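Local coordinates for uncharacterized protein conserved in bacteria (Streptococcus suis, PDB 4FZ4), which is a surface antigen fragment that probably binds host glycosaminoglycans and so mediates attachment of the bacterium to host cells, at residues L23-D34 with E83-K94. Sequence-based numbering, arbitrary orientation.
Sequences LDKVPSYGDAQD and ENYIRQVAELRK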
ATOM      1  N   LEU A  23      -0.971   6.787   6.758  1.00 38.52           N
ATOM      2  CA  LEU A  23      -2.063   5.987   6.209  1.00 36.45           C
ATOM      3  C   LEU A  23      -3.277   6.295   7.077  1.00 36.87           C
ATOM      4  O   LEU A  23      -4.407   6.395   6.589  1.00 45.09           O
ATOM      5  CB  LEU A  23      -1.731   4.497   6.309  1.00 32.43           C
ATOM      6  CG  LEU A  23      -2.397   3.427   5.424  1.00 31.27           C
ATOM      7  CD1 LEU A  23      -3.018   2.387   6.322  1.00 27.79           C
ATOM      8  CD2 LEU A  23      -3.422   4.022   4.465  1.00 28.96           C
ATOM      9  N   ASP A  24      -3.024   6.454   8.371  1.00 31.73           N
ATOM     10  CA  ASP A  24      -4.085   6.743   9.330  1.00 48.90           C
ATOM     11  C   ASP A  24      -4.843   8.037   9.055  1.00 49.17           C
ATOM     12  O   ASP A  24      -5.965   8.202   9.523  1.00 50.17           O
ATOM     13  CB  ASP A  24      -3.525   6.781  10.748  1.00 59.98           C
ATOM     14  CG  ASP A  24      -4.099   5.694  11.620  1.00 71.16           C
ATOM     15  OD1 ASP A  24      -3.799   4.509  11.365  1.00 76.63           O
ATOM     16  OD2 ASP A  24      -4.862   6.027  12.552  1.00 71.89           O
ATOM     17  N   LYS A  25      -4.233   8.954   8.311  1.00 48.35           N
ATOM     18  CA  LYS A  25      -4.896  10.211   7.984  1.00 50.63           C
ATOM     19  C   LYS A  25      -5.809  10.028   6.777  1.00 47.22           C
ATOM     20  O   LYS A  25      -6.758  10.786   6.574  1.00 48.31           O
ATOM     21  CB  LYS A  25      -3.867  11.301   7.681  1.00 55.75           C
ATOM     22  CG  LYS A  25      -3.276  11.974   8.910  1.00 64.07           C
ATOM     23  CD  LYS A  25      -2.583  10.983   9.823  1.00 68.10           C
ATOM     24  CE  LYS A  25      -1.828  11.706  10.921  1.00 70.90           C
ATOM     25  NZ  LYS A  25      -0.856  12.679  10.339  1.00 69.69           N
ATOM     26  N   VAL A  26      -5.515   9.016   5.974  1.00 44.60           N
ATOM     27  CA  VAL A  26      -6.304   8.738   4.787  1.00 42.32           C
ATOM     28  C   VAL A  26      -7.533   7.909   5.173  1.00 50.73           C
ATOM     29  O   VAL A  26      -7.414   6.833   5.762  1.00 60.18           O
ATOM     30  CB  VAL A  26      -5.445   7.997   3.731  1.00 38.16           C
ATOM     31  CG1 VAL A  26      -6.213   7.851   2.437  1.00 28.37           C
ATOM     32  CG2 VAL A  26      -4.141   8.771   3.495  1.00 33.38           C
ATOM     33  N   PRO A  27      -8.735   8.418   4.859  1.00 55.21           N
ATOM     34  CA  PRO A  27     -10.011   7.753   5.160  1.00 50.74           C
ATOM     35  C   PRO A  27     -10.071   6.313   4.643  1.00 53.49           C
ATOM     36  O   PRO A  27      -9.517   6.012   3.584  1.00 56.01           O
ATOM     37  CB  PRO A  27     -11.040   8.643   4.459  1.00 46.50           C
ATOM     38  CG  PRO A  27     -10.394  10.006   4.477  1.00 51.17           C
ATOM     39  CD  PRO A  27      -8.959   9.683   4.132  1.00 51.73           C
ATOM     40  N   SER A  28     -10.737   5.426   5.386  1.00 45.15           N
ATOM     41  CA  SER A  28     -10.865   4.039   4.951  1.00 52.04           C
ATOM     42  C   SER A  28     -12.067   3.948   4.015  1.00 45.06           C
ATOM     43  O   SER A  28     -13.043   4.676   4.187  1.00 45.14           O
ATOM     44  CB  SER A  28     -11.066   3.104   6.146  1.00 66.59           C
ATOM     45  OG  SER A  28     -11.055   1.744   5.730  1.00 73.75           O
ATOM     46  N   TYR A  29     -11.994   3.062   3.029  1.00 38.31           N
ATOM     47  CA  TYR A  29     -13.072   2.898   2.053  1.00 43.00           C
ATOM     48  C   TYR A  29     -14.347   2.291   2.628  1.00 50.76           C
ATOM     49  O   TYR A  29     -15.408   2.365   2.006  1.00 61.04           O
ATOM     50  CB  TYR A  29     -12.578   2.054   0.877  1.00 47.90           C
ATOM     51  CG  TYR A  29     -11.627   0.962   1.298  1.00 43.87           C
ATOM     52  CD1 TYR A  29     -12.083  -0.155   1.999  1.00 39.66           C
ATOM     53  CD2 TYR A  29     -10.252   1.079   1.057  1.00 30.87           C
ATOM     54  CE1 TYR A  29     -11.193  -1.128   2.459  1.00 37.36           C
ATOM     55  CE2 TYR A  29      -9.355   0.116   1.515  1.00 29.71           C
ATOM     56  CZ  TYR A  29      -9.830  -0.986   2.218  1.00 33.66           C
ATOM     57  OH  TYR A  29      -8.944  -1.928   2.703  1.00 33.14           O
ATOM     58  N   GLY A  30     -14.248   1.690   3.810  1.00 53.24           N
ATOM     59  CA  GLY A  30     -15.427   1.104   4.424  1.00 46.21           C
ATOM     60  C   GLY A  30     -15.712  -0.358   4.118  1.00 50.41           C
ATOM     61  O   GLY A  30     -14.819  -1.121   3.753  1.00 50.24           O
ATOM     62  N   ASP A  31     -16.980  -0.741   4.265  1.00 56.35           N
ATOM     63  CA  ASP A  31     -17.415  -2.118   4.041  1.00 62.60           C
ATOM     64  C   ASP A  31     -18.068  -2.382   2.684  1.00 60.62           C
ATOM     65  O   ASP A  31     -18.657  -3.448   2.484  1.00 59.07           O
ATOM     66  CB  ASP A  31     -18.388  -2.553   5.146  1.00 71.44           C
ATOM     67  CG  ASP A  31     -17.739  -2.598   6.520  1.00 76.31           C
ATOM     68  OD1 ASP A  31     -16.700  -3.278   6.667  1.00 75.20           O
ATOM     69  OD2 ASP A  31     -18.277  -1.965   7.457  1.00 80.71           O
ATOM     70  N   ALA A  32     -17.986  -1.432   1.757  1.00 52.29           N
ATOM     71  CA  ALA A  32     -18.578  -1.651   0.440  1.00 41.45           C
ATOM     72  C   ALA A  32     -18.015  -2.950  -0.131  1.00 48.39           C
ATOM     73  O   ALA A  32     -16.857  -3.305   0.121  1.00 48.27           O
ATOM     74  CB  ALA A  32     -18.262  -0.493  -0.479  1.00 48.00           C
ATOM     75  N   GLN A  33     -18.839  -3.663  -0.894  1.00 55.15           N
ATOM     76  CA  GLN A  33     -18.431  -4.931  -1.487  1.00 50.43           C
ATOM     77  C   GLN A  33     -17.269  -4.759  -2.460  1.00 53.13           C
ATOM     78  O   GLN A  33     -16.477  -5.682  -2.659  1.00 56.49           O
ATOM     79  CB  GLN A  33     -19.627  -5.588  -2.192  1.00 52.24           C
ATOM     80  CG  GLN A  33     -19.339  -6.954  -2.813  1.00 51.54           C
ATOM     81  CD  GLN A  33     -18.938  -6.871  -4.273  1.00 50.03           C
ATOM     82  OE1 GLN A  33     -18.391  -7.826  -4.835  1.00 42.15           O
ATOM     83  NE2 GLN A  33     -19.218  -5.735  -4.904  1.00 49.19           N
ATOM     84  N   ASP A  34     -17.156  -3.572  -3.050  1.00 50.19           N
ATOM     85  CA  ASP A  34     -16.087  -3.300  -4.010  1.00 46.43           C
ATOM     86  C   ASP A  34     -14.682  -3.417  -3.407  1.00 52.38           C
ATOM     87  O   ASP A  34     -13.718  -3.722  -4.114  1.00 57.07           O
ATOM     88  CB  ASP A  34     -16.251  -1.897  -4.600  1.00 56.43           C
ATOM     89  CG  ASP A  34     -17.613  -1.678  -5.219  1.00 74.06           C
ATOM     90  OD1 ASP A  34     -17.798  -0.641  -5.887  1.00 75.91           O
ATOM     91  OD2 ASP A  34     -18.501  -2.538  -5.034  1.00 84.96           O
ATOM     92  N   GLU A  83      -2.826   0.002  -0.057  1.00 30.17           N
ATOM     93  CA  GLU A  83      -3.959   0.321   0.807  1.00 22.13           C
ATOM     94  C   GLU A  83      -4.205   1.823   0.723  1.00 26.96           C
ATOM     95  O   GLU A  83      -5.344   2.289   0.741  1.00 33.83           O
ATOM     96  CB  GLU A  83      -3.626  -0.078   2.247  1.00 22.16           C
ATOM     97  CG  GLU A  83      -4.536   0.516   3.296  1.00 27.90           C
ATOM     98  CD  GLU A  83      -5.970   0.008   3.221  1.00 34.27           C
ATOM     99  OE1 GLU A  83      -6.301  -0.742   2.272  1.00 36.90           O
ATOM    100  OE2 GLU A  83      -6.769   0.364   4.116  1.00 43.06           O
ATOM    101  N   ASN A  84      -3.121   2.583   0.622  1.00 24.72           N
ATOM    102  CA  ASN A  84      -3.203   4.037   0.549  1.00 16.41           C
ATOM    103  C   ASN A  84      -3.843   4.471  -0.777  1.00 27.06           C
ATOM    104  O   ASN A  84      -4.801   5.240  -0.792  1.00 25.36           O
ATOM    105  CB  ASN A  84      -1.790   4.625   0.680  1.00 20.18           C
ATOM    106  CG  ASN A  84      -1.800   6.112   0.940  1.00 27.66           C
ATOM    107  OD1 ASN A  84      -2.563   6.853   0.326  1.00 32.46           O
ATOM    108  ND2 ASN A  84      -0.944   6.562   1.853  1.00 27.21           N
ATOM    109  N   TYR A  85      -3.285   3.997  -1.893  1.00 18.59           N
ATOM    110  CA  TYR A  85      -3.839   4.306  -3.206  1.00 24.76           C
ATOM    111  C   TYR A  85      -5.323   3.975  -3.261  1.00 26.68           C
ATOM    112  O   TYR A  85      -6.130   4.781  -3.721  1.00 32.67           O
ATOM    113  CB  TYR A  85      -3.131   3.497  -4.294  1.00 28.81           C
ATOM    114  CG  TYR A  85      -1.707   3.918  -4.555  1.00 30.67           C
ATOM    115  CD1 TYR A  85      -1.219   5.135  -4.063  1.00 29.52           C
ATOM    116  CD2 TYR A  85      -0.861   3.135  -5.351  1.00 20.67           C
ATOM    117  CE1 TYR A  85       0.057   5.567  -4.357  1.00 23.90           C
ATOM    118  CE2 TYR A  85       0.430   3.568  -5.656  1.00 30.37           C
ATOM    119  CZ  TYR A  85       0.877   4.790  -5.155  1.00 32.31           C
ATOM    120  OH  TYR A  85       2.126   5.266  -5.490  1.00 37.43           O
ATOM    121  N   ILE A  86      -5.687   2.790  -2.788  1.00 25.99           N
ATOM    122  CA  ILE A  86      -7.084   2.396  -2.833  1.00 23.95           C
ATOM    123  C   ILE A  86      -7.981   3.267  -1.946  1.00 33.27           C
ATOM    124  O   ILE A  86      -9.104   3.602  -2.341  1.00 34.57           O
ATOM    125  CB  ILE A  86      -7.249   0.894  -2.505  1.00 24.88           C
ATOM    126  CG1 ILE A  86      -6.551   0.071  -3.596  1.00 19.25           C
ATOM    127  CG2 ILE A  86      -8.736   0.507  -2.498  1.00 22.08           C
ATOM    128  CD1 ILE A  86      -6.622  -1.428  -3.378  1.00 27.95           C
ATOM    129  N   ARG A  87      -7.496   3.647  -0.763  1.00 28.35           N
ATOM    130  CA  ARG A  87      -8.287   4.514   0.095  1.00 23.01           C
ATOM    131  C   ARG A  87      -8.540   5.825  -0.626  1.00 27.01           C
ATOM    132  O   ARG A  87      -9.619   6.396  -0.505  1.00 37.39           O
ATOM    133  CB  ARG A  87      -7.579   4.804   1.423  1.00 27.68           C
ATOM    134  CG  ARG A  87      -7.784   3.717   2.473  1.00 32.48           C
ATOM    135  CD  ARG A  87      -7.254   4.132   3.836  1.00 29.58           C
ATOM    136  NE  ARG A  87      -6.909   2.960   4.633  1.00 35.65           N
ATOM    137  CZ  ARG A  87      -6.495   2.999   5.894  1.00 38.01           C
ATOM    138  NH1 ARG A  87      -6.373   4.161   6.523  1.00 34.96           N
ATOM    139  NH2 ARG A  87      -6.179   1.872   6.520  1.00 37.74           N
ATOM    140  N   GLN A  88      -7.550   6.300  -1.384  1.00 26.06           N
ATOM    141  CA  GLN A  88      -7.693   7.562  -2.118  1.00 27.87           C
ATOM    142  C   GLN A  88      -8.712   7.472  -3.251  1.00 26.47           C
ATOM    143  O   GLN A  88      -9.566   8.337  -3.390  1.00 36.91           O
ATOM    144  CB  GLN A  88      -6.339   8.019  -2.677  1.00 25.53           C
ATOM    145  CG  GLN A  88      -5.342   8.513  -1.607  1.00 15.58           C
ATOM    146  CD  GLN A  88      -3.978   8.847  -2.212  1.00 20.78           C
ATOM    147  OE1 GLN A  88      -3.861   9.732  -3.058  1.00 33.55           O
ATOM    148  NE2 GLN A  88      -2.947   8.126  -1.790  1.00 23.87           N
ATOM    149  N   VAL A  89      -8.627   6.419  -4.058  1.00 32.19           N
ATOM    150  CA  VAL A  89      -9.563   6.241  -5.164  1.00 27.57           C
ATOM    151  C   VAL A  89     -10.984   6.074  -4.629  1.00 28.57           C
ATOM    152  O   VAL A  89     -11.930   6.633  -5.180  1.00 35.29           O
ATOM    153  CB  VAL A  89      -9.203   5.013  -5.998  1.00 34.98           C
ATOM    154  CG1 VAL A  89     -10.187   4.859  -7.144  1.00 39.71           C
ATOM    155  CG2 VAL A  89      -7.785   5.148  -6.515  1.00 23.49           C
ATOM    156  N   ALA A  90     -11.140   5.307  -3.556  1.00 28.84           N
ATOM    157  CA  ALA A  90     -12.462   5.109  -2.970  1.00 28.67           C
ATOM    158  C   ALA A  90     -13.063   6.481  -2.714  1.00 35.85           C
ATOM    159  O   ALA A  90     -14.206   6.750  -3.077  1.00 42.75           O
ATOM    160  CB  ALA A  90     -12.356   4.350  -1.665  1.00 30.37           C
ATOM    161  N   GLU A  91     -12.269   7.353  -2.096  1.00 36.93           N
ATOM    162  CA  GLU A  91     -12.712   8.704  -1.775  1.00 41.09           C
ATOM    163  C   GLU A  91     -13.015   9.489  -3.041  1.00 38.49           C
ATOM    164  O   GLU A  91     -14.047  10.163  -3.134  1.00 47.15           O
ATOM    165  CB  GLU A  91     -11.643   9.437  -0.956  1.00 50.84           C
ATOM    166  CG  GLU A  91     -12.211  10.546  -0.089  1.00 59.11           C
ATOM    167  CD  GLU A  91     -13.009  10.012   1.095  1.00 67.09           C
ATOM    168  OE1 GLU A  91     -13.656   8.951   0.962  1.00 69.99           O
ATOM    169  OE2 GLU A  91     -13.000  10.661   2.160  1.00 71.15           O
ATOM    170  N   LEU A  92     -12.124   9.397  -4.023  1.00 37.94           N
ATOM    171  CA  LEU A  92     -12.319  10.104  -5.289  1.00 34.74           C
ATOM    172  C   LEU A  92     -13.559   9.610  -6.027  1.00 40.73           C
ATOM    173  O   LEU A  92     -14.330  10.408  -6.560  1.00 41.74           O
ATOM    174  CB  LEU A  92     -11.087   9.939  -6.177  1.00 29.21           C
ATOM    175  CG  LEU A  92      -9.868  10.706  -5.653  1.00 38.61           C
ATOM    176  CD1 LEU A  92      -8.657  10.371  -6.496  1.00 38.88           C
ATOM    177  CD2 LEU A  92     -10.143  12.214  -5.680  1.00 37.15           C
ATOM    178  N   ARG A  93     -13.757   8.293  -6.050  1.00 40.09           N
ATOM    179  CA  ARG A  93     -14.916   7.741  -6.742  1.00 40.41           C
ATOM    180  C   ARG A  93     -16.227   8.249  -6.155  1.00 38.11           C
ATOM    181  O   ARG A  93     -17.204   8.415  -6.881  1.00 47.40           O
ATOM    182  CB  ARG A  93     -14.886   6.214  -6.712  1.00 31.76           C
ATOM    183  CG  ARG A  93     -13.750   5.626  -7.516  1.00 34.10           C
ATOM    184  CD  ARG A  93     -13.764   4.110  -7.430  1.00 46.92           C
ATOM    185  NE  ARG A  93     -14.860   3.517  -8.194  1.00 57.45           N
ATOM    186  CZ  ARG A  93     -15.340   2.295  -7.985  1.00 52.96           C
ATOM    187  NH1 ARG A  93     -14.825   1.534  -7.027  1.00 49.09           N
ATOM    188  NH2 ARG A  93     -16.325   1.826  -8.738  1.00 47.84           N
ATOM    189  N   LYS A  94     -16.252   8.495  -4.847  1.00 35.31           N
ATOM    190  CA  LYS A  94     -17.460   9.002  -4.199  1.00 39.29           C
ATOM    191  C   LYS A  94     -17.678  10.481  -4.511  1.00 48.17           C
ATOM    192  O   LYS A  94     -18.807  10.947  -4.572  1.00 41.73           O
ATOM    193  CB  LYS A  94     -17.378   8.825  -2.685  1.00 37.48           C
ATOM    194  CG  LYS A  94     -17.310   7.379  -2.241  1.00 49.60           C
ATOM    195  CD  LYS A  94     -17.003   7.263  -0.753  1.00 57.27           C
ATOM    196  CE  LYS A  94     -16.619   5.830  -0.394  1.00 62.83           C
ATOM    197  NZ  LYS A  94     -15.777   5.758   0.837  1.00 63.13           N
TER
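R87 and Y29 make the main polar links between the 23-34 loop and helix 66-95. R87 NH1 donates to V26 O at 3.0 Å, with the oxygen near the guanidinium plane. Y29 OH donates to E83 OE1 at 2.9 Å, on the syn lone pair. The loop joins helix 3-23 to helix 36-55 in this all-helical GAG-binding domain and lies across helix 66-95. It starts with a type I turn from L23 to V26.

One turn apart on the helix, E83 and R87 form a side-on salt bridge. R87 NE and NH2 both donate to E83 OE2, NE at 2.7 Å. With V26 O these bonds, all near the guanidinium plane, fix the rotation of the group. L23 CD2 sits over one face of the group and S28 CB over the other. The R87 chain, extended from CG to NE with CG beside the backbone N (chi1 -84°), brings the guanidinium to the L23-V26 turn.

V26 CG1 packs on R87 CB at 3.5 Å. Q38 and W42 of helix 36-55 also touch E83. D34 makes a long salt bridge to R93, whose stronger partner is E103. The Y29 ring stands nearly perpendicular to the guanidinium, and Y29 CB meets A90 CB at 3.4 Å.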